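Local coordinates for glycosylation Associate Protein 3 (Streptococcus agalactiae serotype V, PDB 6OYC) that probably works within the Gap123 complex, in which a lectin-like, sugar-binding role would serve the glycosylation and accessory Sec secretion of bacterial surface proteins, at residues C[101-105]-C[106-110]; C[76-80]-C[81-85]; C[254-258]-C[259-263]; C[111-114]-C[115-118]; C[302-305]-C[306-310]. All blocks are in the same frame, centred on the assembly; numbering follows the deposited sequence.

Interaction 1: C[101-105]-C[106-110]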
loop_
_atom_site.group_PDB
_atom_site.type_symbol
_atom_site.label_atom_id
_atom_site.label_comp_id
_atom_site.label_asym_id
_atom_site.label_seq_id
_atom_site.Cartn_x
_atom_site.Cartn_y
_atom_site.Cartn_z
ATOM N N GLU C 101 -1.151 23.471 10.920
ATOM C CA GLU C 101 -0.279 23.690 9.769
ATOM C C GLU C 101 -0.987 23.190 8.512
ATOM O O GLU C 101 -1.878 22.339 8.579
ATOM C CB GLU C 101 1.077 22.989 9.936
ATOM C CG GLU C 101 1.825 23.318 11.241
ATOM C CD GLU C 101 2.296 24.786 11.336
ATOM O OE1 GLU C 101 2.691 25.229 12.435
ATOM O OE2 GLU C 101 2.300 25.493 10.312
ATOM N N LEU C 102 -0.578 23.724 7.357
ATOM C CA LEU C 102 -1.224 23.444 6.084
ATOM C C LEU C 102 -0.250 22.846 5.079
ATOM O O LEU C 102 0.879 23.320 4.916
ATOM C CB LEU C 102 -1.829 24.695 5.456
ATOM C CG LEU C 102 -2.985 25.360 6.183
ATOM C CD1 LEU C 102 -3.547 26.506 5.336
ATOM C CD2 LEU C 102 -4.056 24.338 6.545
ATOM N N LEU C 103 -0.722 21.832 4.372
ATOM C CA LEU C 103 -0.010 21.231 3.258
ATOM C C LEU C 103 -0.768 21.595 1.989
ATOM O O LEU C 103 -1.941 21.247 1.841
ATOM C CB LEU C 103 0.093 19.721 3.453
ATOM C CG LEU C 103 0.255 18.773 2.271
ATOM C CD1 LEU C 103 1.527 19.096 1.554
ATOM C CD2 LEU C 103 0.286 17.345 2.793
ATOM N N LYS C 104 -0.116 22.333 1.103
ATOM C CA LYS C 104 -0.717 22.787 -0.139
ATOM C C LYS C 104 -0.132 22.124 -1.370
ATOM O O LYS C 104 -0.879 21.780 -2.287
ATOM C CB LYS C 104 -0.575 24.307 -0.265
ATOM C CG LYS C 104 -1.406 25.073 0.772
ATOM C CD LYS C 104 -2.195 26.230 0.142
ATOM C CE LYS C 104 -2.876 27.109 1.194
ATOM N NZ LYS C 104 -3.407 28.395 0.625
ATOM N N LYS C 105 1.183 21.916 -1.420
ATOM C CA LYS C 105 1.755 21.352 -2.636
ATOM C C LYS C 105 1.919 19.848 -2.470
ATOM O O LYS C 105 0.977 19.102 -2.754
ATOM C CB LYS C 105 3.077 22.042 -3.003
ATOM C CG LYS C 105 2.885 23.485 -3.528
ATOM C CD LYS C 105 4.099 24.042 -4.293
ATOM C CE LYS C 105 3.988 25.557 -4.539
ATOM N NZ LYS C 105 3.117 25.922 -5.702
ATOM N N ASP C 106 3.078 19.391 -1.997
ATOM C CA ASP C 106 3.402 17.967 -1.981
ATOM C C ASP C 106 3.607 17.416 -0.580
ATOM O O ASP C 106 3.068 16.351 -0.245
ATOM C CB ASP C 106 4.686 17.691 -2.783
ATOM C CG ASP C 106 4.578 18.075 -4.237
ATOM O OD1 ASP C 106 3.713 17.509 -4.946
ATOM O OD2 ASP C 106 5.393 18.924 -4.672
ATOM N N SER C 107 4.437 18.086 0.221
ATOM C CA SER C 107 4.822 17.604 1.531
ATOM C C SER C 107 5.116 18.796 2.429
ATOM O O SER C 107 5.350 19.912 1.962
ATOM C CB SER C 107 6.034 16.680 1.448
ATOM O OG SER C 107 7.107 17.342 0.808
ATOM N N ILE C 108 5.058 18.549 3.735
ATOM C CA ILE C 108 5.523 19.494 4.739
ATOM C C ILE C 108 6.237 18.700 5.818
ATOM O O ILE C 108 6.073 17.487 5.958
ATOM C CB ILE C 108 4.397 20.355 5.376
ATOM C CG1 ILE C 108 3.364 19.473 6.079
ATOM C CG2 ILE C 108 3.738 21.277 4.345
ATOM C CD1 ILE C 108 2.275 20.280 6.801
ATOM N N ILE C 109 7.053 19.403 6.576
ATOM C CA ILE C 109 7.672 18.856 7.764
ATOM C C ILE C 109 7.260 19.741 8.922
ATOM O O ILE C 109 7.368 20.970 8.838
ATOM C CB ILE C 109 9.200 18.776 7.623
ATOM C CG1 ILE C 109 9.550 17.822 6.480
ATOM C CG2 ILE C 109 9.831 18.295 8.933
ATOM C CD1 ILE C 109 11.037 17.562 6.330
ATOM N N PHE C 110 6.768 19.127 9.986
ATOM C CA PHE C 110 6.322 19.864 11.152
ATOM C C PHE C 110 6.870 19.164 12.382
ATOM O O PHE C 110 7.219 17.982 12.335
ATOM C CB PHE C 110 4.795 19.924 11.224
ATOM C CG PHE C 110 4.149 18.566 11.452
ATOM C CD1 PHE C 110 3.873 17.729 10.376
ATOM C CD2 PHE C 110 3.841 18.128 12.735
ATOM C CE1 PHE C 110 3.291 16.481 10.571
ATOM C CE2 PHE C 110 3.264 16.882 12.944
ATOM C CZ PHE C 110 2.989 16.050 11.858
#
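Leu103 and Ile108 carry this contact, a worked example of how apolar side chains on the two arms of a turn can pack across it. Ile108 points at the preceding arm and places two branches against it. With chi1 at 60°, its CG1 sits between the backbone N and the carbonyl carbon, and CD1 at the end of that branch reaches 4.0 Å from Leu103 CB. The second branch, CG2, lies against the backbone, 3.6 Å from Leu102 O and 3.9 Å from Leu103 CA. Leu103 answers from the other arm: its CD1 comes within 3.4 Å of Ser107 N, so the methyl lies against the start of the returning strand. The two strands run nearly antiparallel, at 157°, with axes 7.1 Å apart, yet they do not pair with each other. Instead the chain forms a beta-arch in the sandwich: Glu101 and Leu103 bond through their backbones to Ile88 and Val86 in the four-stranded sheet, whereas Asp106, Ile108 and Phe110 bond to Leu74, Leu72 and Tyr70 in the other. Leu103, which is buried, lies inside the arch and also touches Leu72 and Leu74. At the bend, Lys105 and Asp106 are both exposed, the carboxylate of Asp106 turned outward and the Lys105 chain leading away from the packed interior.

Interaction 2: C[76-80]-C[81-85]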
loop_
_atom_site.group_PDB
_atom_site.type_symbol
_atom_site.label_atom_id
_atom_site.label_comp_id
_atom_site.label_asym_id
_atom_site.label_seq_id
_atom_site.Cartn_x
_atom_site.Cartn_y
_atom_site.Cartn_z
ATOM N N ALA C 76 -2.265 12.721 -4.605
ATOM C CA ALA C 76 -3.534 12.974 -5.272
ATOM C C ALA C 76 -3.263 13.428 -6.706
ATOM O O ALA C 76 -2.141 13.794 -7.057
ATOM C CB ALA C 76 -4.368 14.030 -4.531
ATOM N N GLU C 77 -4.309 13.408 -7.536
ATOM C CA GLU C 77 -4.230 13.833 -8.931
ATOM C C GLU C 77 -5.279 14.903 -9.165
ATOM O O GLU C 77 -6.469 14.645 -8.959
ATOM C CB GLU C 77 -4.472 12.656 -9.889
ATOM C CG GLU C 77 -3.321 11.685 -10.039
ATOM C CD GLU C 77 -3.749 10.351 -10.620
ATOM O OE1 GLU C 77 -3.458 9.312 -9.994
ATOM O OE2 GLU C 77 -4.370 10.329 -11.703
ATOM N N LEU C 78 -4.861 16.077 -9.640
ATOM C CA LEU C 78 -5.811 17.170 -9.846
ATOM C C LEU C 78 -5.252 18.192 -10.829
ATOM O O LEU C 78 -4.066 18.176 -11.168
ATOM C CB LEU C 78 -6.167 17.855 -8.524
ATOM C CG LEU C 78 -5.087 18.511 -7.656
ATOM C CD1 LEU C 78 -5.759 19.331 -6.566
ATOM C CD2 LEU C 78 -4.145 17.497 -7.030
ATOM N N ASP C 79 -6.130 19.110 -11.260
ATOM C CA ASP C 79 -5.737 20.212 -12.149
ATOM C C ASP C 79 -5.103 21.372 -11.384
ATOM O O ASP C 79 -3.889 21.600 -11.451
ATOM C CB ASP C 79 -6.958 20.708 -12.935
ATOM C CG ASP C 79 -7.166 19.960 -14.234
ATOM O OD1 ASP C 79 -6.379 19.022 -14.512
ATOM O OD2 ASP C 79 -8.108 20.313 -14.980
ATOM N N LEU C 80 -5.924 22.133 -10.675
ATOM C CA LEU C 80 -5.431 23.296 -9.947
ATOM C C LEU C 80 -4.951 22.812 -8.582
ATOM O O LEU C 80 -5.755 22.552 -7.679
ATOM C CB LEU C 80 -6.517 24.367 -9.856
ATOM C CG LEU C 80 -6.427 25.446 -8.772
ATOM C CD1 LEU C 80 -5.215 26.349 -9.025
ATOM C CD2 LEU C 80 -7.710 26.268 -8.766
ATOM N N VAL C 81 -3.627 22.717 -8.441
ATOM C CA VAL C 81 -3.020 22.081 -7.275
ATOM C C VAL C 81 -3.395 22.808 -5.986
ATOM O O VAL C 81 -3.659 22.174 -4.958
ATOM C CB VAL C 81 -1.494 21.996 -7.449
ATOM C CG1 VAL C 81 -0.857 21.177 -6.316
ATOM C CG2 VAL C 81 -1.154 21.396 -8.815
ATOM N N SER C 82 -3.442 24.142 -6.021
ATOM C CA SER C 82 -3.704 24.920 -4.811
ATOM C C SER C 82 -5.058 24.605 -4.169
ATOM O O SER C 82 -5.240 24.874 -2.973
ATOM C CB SER C 82 -3.619 26.419 -5.140
ATOM O OG SER C 82 -4.759 26.875 -5.868
ATOM N N SER C 83 -6.000 24.028 -4.922
ATOM C CA SER C 83 -7.395 23.939 -4.503
ATOM C C SER C 83 -7.739 22.670 -3.723
ATOM O O SER C 83 -8.895 22.522 -3.311
ATOM C CB SER C 83 -8.320 24.053 -5.721
ATOM O OG SER C 83 -8.254 22.878 -6.516
ATOM N N LEU C 84 -6.790 21.755 -3.508
ATOM C CA LEU C 84 -6.984 20.639 -2.580
ATOM C C LEU C 84 -5.844 20.634 -1.575
ATOM O O LEU C 84 -4.720 20.260 -1.918
ATOM C CB LEU C 84 -7.056 19.288 -3.297
ATOM C CG LEU C 84 -7.391 18.113 -2.359
ATOM C CD1 LEU C 84 -8.858 18.163 -1.891
ATOM C CD2 LEU C 84 -7.066 16.749 -2.968
ATOM N N PHE C 85 -6.127 21.008 -0.328
ATOM C CA PHE C 85 -5.067 21.096 0.664
ATOM C C PHE C 85 -5.418 20.298 1.920
ATOM O O PHE C 85 -6.507 19.728 2.056
ATOM C CB PHE C 85 -4.724 22.563 0.992
ATOM C CG PHE C 85 -5.818 23.324 1.678
ATOM C CD1 PHE C 85 -6.772 24.015 0.935
ATOM C CD2 PHE C 85 -5.873 23.390 3.063
ATOM C CE1 PHE C 85 -7.791 24.730 1.567
ATOM C CE2 PHE C 85 -6.879 24.108 3.703
ATOM C CZ PHE C 85 -7.841 24.782 2.952
#
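The flat peptide carbonyl of Leu80 is gripped twice by Ser83. The hydroxyl OG of Ser83 lies in the carbonyl plane and donates to Leu80 O at 2.8 Å, while Ser83 N, 46° out of that plane, donates to the same oxygen at 3.1 Å. Two donors from one residue thus fix the turn in a short 3-10 segment, part of a beta-arch that leads from strand 69-78 in one sheet of the sandwich to strand 84-91 in the other. The principle illustrated is a bend closed by backbone and serine bonds, with leucines packed inside it. Within the arch, Leu78 and Leu84 meet at a slant: CD1 of Leu78 touches Leu84 CB at 3.5 Å. With chi1 at 59°, Leu78 swings its CG between its own N and carbonyl carbon, which sets the branch facing Leu84. Phe131 of strand 130-140 touches both leucines, and Ala76 CB lies 4.1 Å from Leu84 CD2. Ser83 also bonds through its backbone to Ala126, just beyond the end of strand 118-125. On the exposed outer side Leu80 folds over the serines, its CD2 3.8 Å from Ser83 CB and its CD1 3.2 Å from Ser82 OG.

Interaction 3: C[254-258]-C[259-263]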
loop_
_atom_site.group_PDB
_atom_site.type_symbol
_atom_site.label_atom_id
_atom_site.label_comp_id
_atom_site.label_asym_id
_atom_site.label_seq_id
_atom_site.Cartn_x
_atom_site.Cartn_y
_atom_site.Cartn_z
ATOM N N CYS C 254 0.939 -14.550 3.941
ATOM C CA CYS C 254 0.433 -13.318 4.531
ATOM C C CYS C 254 -0.486 -12.641 3.521
ATOM O O CYS C 254 -0.032 -12.209 2.450
ATOM C CB CYS C 254 1.578 -12.388 4.927
ATOM S SG CYS C 254 2.530 -13.021 6.306
ATOM N N PHE C 255 -1.769 -12.546 3.864
ATOM C CA PHE C 255 -2.794 -12.132 2.924
ATOM C C PHE C 255 -3.793 -11.193 3.590
ATOM O O PHE C 255 -4.070 -11.294 4.787
ATOM C CB PHE C 255 -3.541 -13.348 2.365
ATOM C CG PHE C 255 -2.758 -14.140 1.346
ATOM C CD1 PHE C 255 -2.335 -13.549 0.156
ATOM C CD2 PHE C 255 -2.474 -15.483 1.565
ATOM C CE1 PHE C 255 -1.643 -14.279 -0.789
ATOM C CE2 PHE C 255 -1.769 -16.224 0.633
ATOM C CZ PHE C 255 -1.350 -15.626 -0.550
ATOM N N ALA C 256 -4.331 -10.282 2.798
ATOM C CA ALA C 256 -5.589 -9.623 3.111
ATOM C C ALA C 256 -6.727 -10.432 2.517
ATOM O O ALA C 256 -6.493 -11.345 1.727
ATOM C CB ALA C 256 -5.574 -8.202 2.561
ATOM N N PRO C 257 -7.979 -10.145 2.879
ATOM C CA PRO C 257 -9.085 -10.873 2.249
ATOM C C PRO C 257 -9.081 -10.646 0.744
ATOM O O PRO C 257 -8.539 -9.651 0.250
ATOM C CB PRO C 257 -10.328 -10.270 2.911
ATOM C CG PRO C 257 -9.837 -9.801 4.242
ATOM C CD PRO C 257 -8.466 -9.269 3.962
ATOM N N PHE C 258 -9.655 -11.609 0.011
ATOM C CA PHE C 258 -9.580 -11.579 -1.449
ATOM C C PHE C 258 -10.108 -10.255 -1.996
ATOM O O PHE C 258 -9.430 -9.578 -2.779
ATOM C CB PHE C 258 -10.348 -12.769 -2.043
ATOM C CG PHE C 258 -10.375 -12.780 -3.542
ATOM C CD1 PHE C 258 -9.230 -13.048 -4.267
ATOM C CD2 PHE C 258 -11.549 -12.498 -4.231
ATOM C CE1 PHE C 258 -9.255 -13.052 -5.666
ATOM C CE2 PHE C 258 -11.581 -12.491 -5.622
ATOM C CZ PHE C 258 -10.428 -12.766 -6.338
ATOM N N GLY C 259 -11.305 -9.853 -1.560
ATOM C CA GLY C 259 -11.861 -8.588 -2.004
ATOM C C GLY C 259 -10.976 -7.397 -1.692
ATOM O O GLY C 259 -10.969 -6.414 -2.436
ATOM N N ILE C 260 -10.226 -7.455 -0.594
ATOM C CA ILE C 260 -9.340 -6.339 -0.288
ATOM C C ILE C 260 -8.114 -6.367 -1.195
ATOM O O ILE C 260 -7.641 -5.318 -1.646
ATOM C CB ILE C 260 -8.973 -6.343 1.207
ATOM C CG1 ILE C 260 -10.231 -6.030 2.037
ATOM C CG2 ILE C 260 -7.794 -5.385 1.486
ATOM C CD1 ILE C 260 -10.040 -5.990 3.543
ATOM N N LEU C 261 -7.593 -7.559 -1.503
ATOM C CA LEU C 261 -6.454 -7.647 -2.417
ATOM C C LEU C 261 -6.770 -7.006 -3.763
ATOM O O LEU C 261 -5.923 -6.325 -4.346
ATOM C CB LEU C 261 -6.039 -9.106 -2.607
ATOM C CG LEU C 261 -5.457 -9.780 -1.367
ATOM C CD1 LEU C 261 -5.242 -11.270 -1.597
ATOM C CD2 LEU C 261 -4.170 -9.085 -0.911
ATOM N N LEU C 262 -7.995 -7.195 -4.260
ATOM C CA LEU C 262 -8.357 -6.663 -5.568
ATOM C C LEU C 262 -8.318 -5.141 -5.606
ATOM O O LEU C 262 -8.135 -4.560 -6.679
ATOM C CB LEU C 262 -9.745 -7.151 -5.967
ATOM C CG LEU C 262 -9.900 -8.655 -6.175
ATOM C CD1 LEU C 262 -11.307 -8.996 -6.686
ATOM C CD2 LEU C 262 -8.826 -9.189 -7.115
ATOM N N LYS C 263 -8.486 -4.471 -4.462
ATOM C CA LYS C 263 -8.531 -3.012 -4.482
ATOM C C LYS C 263 -7.233 -2.386 -4.985
ATOM O O LYS C 263 -7.233 -1.200 -5.322
ATOM C CB LYS C 263 -8.878 -2.474 -3.092
ATOM C CG LYS C 263 -10.238 -2.937 -2.593
ATOM C CD LYS C 263 -10.624 -2.263 -1.291
ATOM C CE LYS C 263 -12.099 -2.471 -1.010
ATOM N NZ LYS C 263 -12.543 -1.689 0.171
#
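Two torsions bring Phe258 and Leu262 together one helical turn apart. Phe258 extends its CG away from the backbone N (chi1 177°), and Leu262 turns its own CG beside the backbone N (chi1 -64°), so that the leucine lies over one face of the phenyl ring, offset toward the rim. Its CD1 approaches Phe258 CE2 to 3.7 Å, and CD2 lies 4.0 Å from Phe258 CZ. The backbone shows how a helix begins: Pro257 O accepts from Leu261 N at 2.9 Å, nearly in line with the carbonyl bond, and Phe258 O accepts from Leu262 N at 3.2 Å. Ile260 N makes a further, weak bond to Pro257 O. The residues ahead of the helix fold back on it. Ala256 CB touches two side chains, 3.7 Å from Ile260 CG2 and 3.8 Å from Leu261 CD2, while Pro257 and Ile260 lie side by side, their CD and CD1 atoms 3.7 Å apart. Leu261 is buried and reaches Phe255 at a slant. Trp280 meets the Phe258 ring and stands edge-to-face with Phe255, so helix 270-281 packs against the aromatic residues at this helix start. The whole is a helix N-terminus with Pro257 in the N-cap position, in the loop-to-helix passage that follows strand 248-251 of the parallel sheet.

Interaction 4: C[111-114]-C[115-118]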
loop_
_atom_site.group_PDB
_atom_site.type_symbol
_atom_site.label_atom_id
_atom_site.label_comp_id
_atom_site.label_asym_id
_atom_site.label_seq_id
_atom_site.Cartn_x
_atom_site.Cartn_y
_atom_site.Cartn_z
ATOM N N ILE C 111 6.927 19.902 13.487
ATOM C CA ILE C 111 7.220 19.329 14.794
ATOM C C ILE C 111 5.906 19.086 15.522
ATOM O O ILE C 111 5.066 19.983 15.606
ATOM C CB ILE C 111 8.146 20.246 15.606
ATOM C CG1 ILE C 111 9.594 20.041 15.146
ATOM C CG2 ILE C 111 8.000 19.963 17.084
ATOM C CD1 ILE C 111 10.428 21.273 15.292
ATOM N N TYR C 112 5.708 17.871 16.012
ATOM C CA TYR C 112 4.548 17.600 16.845
ATOM C C TYR C 112 4.683 18.425 18.119
ATOM O O TYR C 112 5.633 18.207 18.883
ATOM C CB TYR C 112 4.445 16.112 17.166
ATOM C CG TYR C 112 3.163 15.703 17.860
ATOM C CD1 TYR C 112 1.917 15.831 17.222
ATOM C CD2 TYR C 112 3.193 15.162 19.152
ATOM C CE1 TYR C 112 0.733 15.432 17.869
ATOM C CE2 TYR C 112 2.021 14.754 19.798
ATOM C CZ TYR C 112 0.793 14.893 19.158
ATOM O OH TYR C 112 -0.358 14.502 19.820
ATOM N N PRO C 113 3.792 19.379 18.373
ATOM C CA PRO C 113 4.067 20.405 19.385
ATOM C C PRO C 113 3.829 19.919 20.808
ATOM O O PRO C 113 3.114 18.947 21.048
ATOM C CB PRO C 113 3.088 21.520 19.015
ATOM C CG PRO C 113 1.959 20.810 18.380
ATOM C CD PRO C 113 2.560 19.664 17.620
ATOM N N LYS C 114 4.429 20.662 21.760
ATOM C CA LYS C 114 4.429 20.277 23.171
ATOM C C LYS C 114 3.038 20.292 23.788
ATOM O O LYS C 114 2.780 19.537 24.727
ATOM C CB LYS C 114 5.327 21.195 24.004
ATOM C CG LYS C 114 6.821 20.860 24.072
ATOM C CD LYS C 114 7.435 20.581 22.716
ATOM C CE LYS C 114 7.831 21.908 22.102
ATOM N NZ LYS C 114 8.603 21.775 20.852
ATOM N N GLU C 115 2.149 21.154 23.311
ATOM C CA GLU C 115 0.798 21.260 23.856
ATOM C C GLU C 115 -0.183 20.278 23.223
ATOM O O GLU C 115 -1.337 20.196 23.664
ATOM C CB GLU C 115 0.274 22.688 23.676
ATOM C CG GLU C 115 0.946 23.686 24.595
ATOM C CD GLU C 115 0.799 23.314 26.053
ATOM O OE1 GLU C 115 -0.316 22.953 26.478
ATOM O OE2 GLU C 115 1.805 23.374 26.779
ATOM N N ALA C 116 0.243 19.534 22.206
ATOM C CA ALA C 116 -0.645 18.600 21.535
ATOM C C ALA C 116 -0.910 17.393 22.433
ATOM O O ALA C 116 0.025 16.731 22.886
ATOM C CB ALA C 116 -0.036 18.156 20.202
ATOM N N TYR C 117 -2.185 17.130 22.707
ATOM C CA TYR C 117 -2.636 15.863 23.262
ATOM C C TYR C 117 -3.095 14.906 22.166
ATOM O O TYR C 117 -2.659 13.753 22.121
ATOM C CB TYR C 117 -3.779 16.081 24.267
ATOM C CG TYR C 117 -4.079 14.831 25.056
ATOM C CD1 TYR C 117 -3.118 14.288 25.919
ATOM C CD2 TYR C 117 -5.296 14.161 24.912
ATOM C CE1 TYR C 117 -3.360 13.117 26.626
ATOM C CE2 TYR C 117 -5.565 12.985 25.644
ATOM C CZ TYR C 117 -4.588 12.476 26.503
ATOM O OH TYR C 117 -4.804 11.320 27.225
ATOM N N THR C 118 -3.972 15.364 21.275
ATOM C CA THR C 118 -4.371 14.613 20.091
ATOM C C THR C 118 -4.201 15.486 18.850
ATOM O O THR C 118 -3.871 16.674 18.938
ATOM C CB THR C 118 -5.829 14.132 20.182
ATOM O OG1 THR C 118 -6.703 15.264 20.144
ATOM C CG2 THR C 118 -6.057 13.350 21.462
#
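Ala116 packs its methyl over one face of the Tyr112 ring while the charged residues between them turn outward, so that one tight side and one loose side divide this contact. The framework is a type I beta turn from Pro113 to Ala116, in the connection between strands 107-111 and 118-125 of the sandwich. On the tight side, Ala116 CB stands 3.9 Å from the ring centroid of Tyr112 and 26° off the ring normal, a CH-pi contact displaced toward the phenol end, where CZ of Tyr112 is 3.5 Å from that methyl. The extended first torsion of Tyr112 (chi1 -172°) carries the ring forward over the turn. Pro113 closes in beside it, its CG 3.8 Å from Ala116 CB, and Phe90 of the neighbouring strand touches both Pro113 and Ala116. On the loose side, Lys114 and Glu115 form the exposed corner. Lys114 bends at chi2 and chi3 and leads away, and Glu115, bent at chi2, is likewise exposed. A side chain from outside, Lys66, bonds through NZ to the backbone oxygens of both Lys114 and Ala116, bridging the two halves of the turn. Farther on, Tyr117 and Thr118 face Tyr91 in a classic beta bulge. The turn itself is closed by Ala116 N donating to Pro113 O at 3.2 Å, with the donor 60° out of the carbonyl plane.

Interaction 5: C[302-305]-C[306-310]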
loop_
_atom_site.group_PDB
_atom_site.type_symbol
_atom_site.label_atom_id
_atom_site.label_comp_id
_atom_site.label_asym_id
_atom_site.label_seq_id
_atom_site.Cartn_x
_atom_site.Cartn_y
_atom_site.Cartn_z
ATOM N N ASN C 302 -3.613 -16.706 10.882
ATOM C CA ASN C 302 -4.297 -16.308 9.652
ATOM C C ASN C 302 -5.106 -15.034 9.847
ATOM O O ASN C 302 -5.096 -14.148 8.983
ATOM C CB ASN C 302 -5.219 -17.423 9.156
ATOM C CG ASN C 302 -4.464 -18.522 8.447
ATOM O OD1 ASN C 302 -4.585 -19.694 8.805
ATOM N ND2 ASN C 302 -3.670 -18.155 7.450
ATOM N N LEU C 303 -5.833 -14.941 10.969
ATOM C CA LEU C 303 -6.660 -13.767 11.244
ATOM C C LEU C 303 -5.883 -12.480 11.003
ATOM O O LEU C 303 -6.412 -11.529 10.432
ATOM C CB LEU C 303 -7.176 -13.814 12.690
ATOM C CG LEU C 303 -8.038 -12.631 13.091
ATOM C CD1 LEU C 303 -9.330 -12.594 12.259
ATOM C CD2 LEU C 303 -8.351 -12.681 14.583
ATOM N N VAL C 304 -4.603 -12.459 11.381
ATOM C CA VAL C 304 -3.809 -11.243 11.450
ATOM C C VAL C 304 -2.671 -11.214 10.431
ATOM O O VAL C 304 -1.796 -10.349 10.525
ATOM C CB VAL C 304 -3.249 -11.030 12.874
ATOM C CG1 VAL C 304 -4.371 -10.883 13.892
ATOM C CG2 VAL C 304 -2.289 -12.180 13.255
ATOM N N SER C 305 -2.652 -12.120 9.449
ATOM C CA SER C 305 -1.393 -12.308 8.704
ATOM C C SER C 305 -0.991 -11.086 7.880
ATOM O O SER C 305 0.185 -10.985 7.503
ATOM C CB SER C 305 -1.450 -13.536 7.782
ATOM O OG SER C 305 -2.499 -13.426 6.831
ATOM N N MET C 306 -1.925 -10.154 7.601
ATOM C CA MET C 306 -1.594 -8.924 6.878
ATOM C C MET C 306 -0.900 -7.871 7.739
ATOM O O MET C 306 -0.431 -6.865 7.196
ATOM C CB MET C 306 -2.854 -8.303 6.263
ATOM C CG MET C 306 -3.752 -7.513 7.265
ATOM S SD MET C 306 -4.528 -8.612 8.477
ATOM C CE MET C 306 -5.625 -9.563 7.444
ATOM N N ILE C 307 -0.828 -8.043 9.060
ATOM C CA ILE C 307 -0.083 -7.108 9.902
ATOM C C ILE C 307 1.205 -7.710 10.440
ATOM O O ILE C 307 1.992 -6.994 11.077
ATOM C CB ILE C 307 -0.948 -6.559 11.055
ATOM C CG1 ILE C 307 -1.207 -7.632 12.094
ATOM C CG2 ILE C 307 -2.274 -6.006 10.523
ATOM C CD1 ILE C 307 -2.343 -7.304 13.056
ATOM N N LEU C 308 1.457 -8.994 10.193
ATOM C CA LEU C 308 2.742 -9.581 10.546
ATOM C C LEU C 308 3.880 -8.888 9.801
ATOM O O LEU C 308 3.725 -8.440 8.663
ATOM C CB LEU C 308 2.754 -11.073 10.207
ATOM C CG LEU C 308 1.705 -11.937 10.912
ATOM C CD1 LEU C 308 1.805 -13.386 10.460
ATOM C CD2 LEU C 308 1.879 -11.821 12.404
ATOM N N SER C 309 5.052 -8.830 10.440
ATOM C CA SER C 309 6.279 -8.433 9.741
ATOM C C SER C 309 6.783 -9.634 8.941
ATOM O O SER C 309 7.784 -10.278 9.268
ATOM C CB SER C 309 7.335 -7.935 10.721
ATOM O OG SER C 309 6.802 -6.949 11.590
ATOM N N GLY C 310 6.042 -9.935 7.870
ATOM C CA GLY C 310 6.311 -11.113 7.072
ATOM C C GLY C 310 7.671 -11.122 6.404
ATOM O O GLY C 310 8.203 -12.203 6.130
HETATM O O HOH W 1 2.092 -9.246 6.922
#
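Between Val304 and Ile307 the chain doubles back in a beta turn, closed by Ile307 N donating to Val304 O at 2.9 Å with an N-H...O angle of 166°. The side chains of the two end residues meet across the turn. With chi1 at 71°, Ile307 sends CG1 back over the bond, 3.2 Å from Val304 O, and its CD1 then meets Val304 CB at 3.8 Å. Leu308 leans on the turn from the next position, CD1 3.8 Å from Ser305 CA. The segment is an example of consecutive turns: Ser305 N bonds to Asn302 O just before this turn, and Ser309 centres an inverse gamma turn just after it, all in the irregular chain that follows strand 289-291. A water donates to Ser305 O at 2.6 Å and to Leu308 O at 2.5 Å, both short distances, and so bridges two carbonyl oxygens, both acceptors. Met306, bent at chi2 and chi3, curls back beside the chain at 303-304, its SD 3.7 Å from Val304 C and its CE the same distance from Leu303 O. Ser305 is buried, and its OG bonds to the backbone N of Phe255 in the loop ahead of helix 258-262.

All five are local contacts, and none is a core contact. Interactions 1, 2 and 4 belong to the sandwich and link its two sheets; 1 and 2 touch where Phe85 packs against the backbone of Leu103, whereas 4 continues the chain directly from 1 toward the other end. Interaction 1 is apolar and lies at the surface, while 2 and 4 are partly buried, the former closed by a doubly bonded carbonyl and the latter combining a turn bond with a methyl packed on an aromatic ring. Interactions 3 and 5, also surface contacts, lie in the part with the parallel sheet, where backbone bonds of a helix start and of a turn are joined by apolar side chains. They adjoin, Cys254 SG packing against Leu308 CD1.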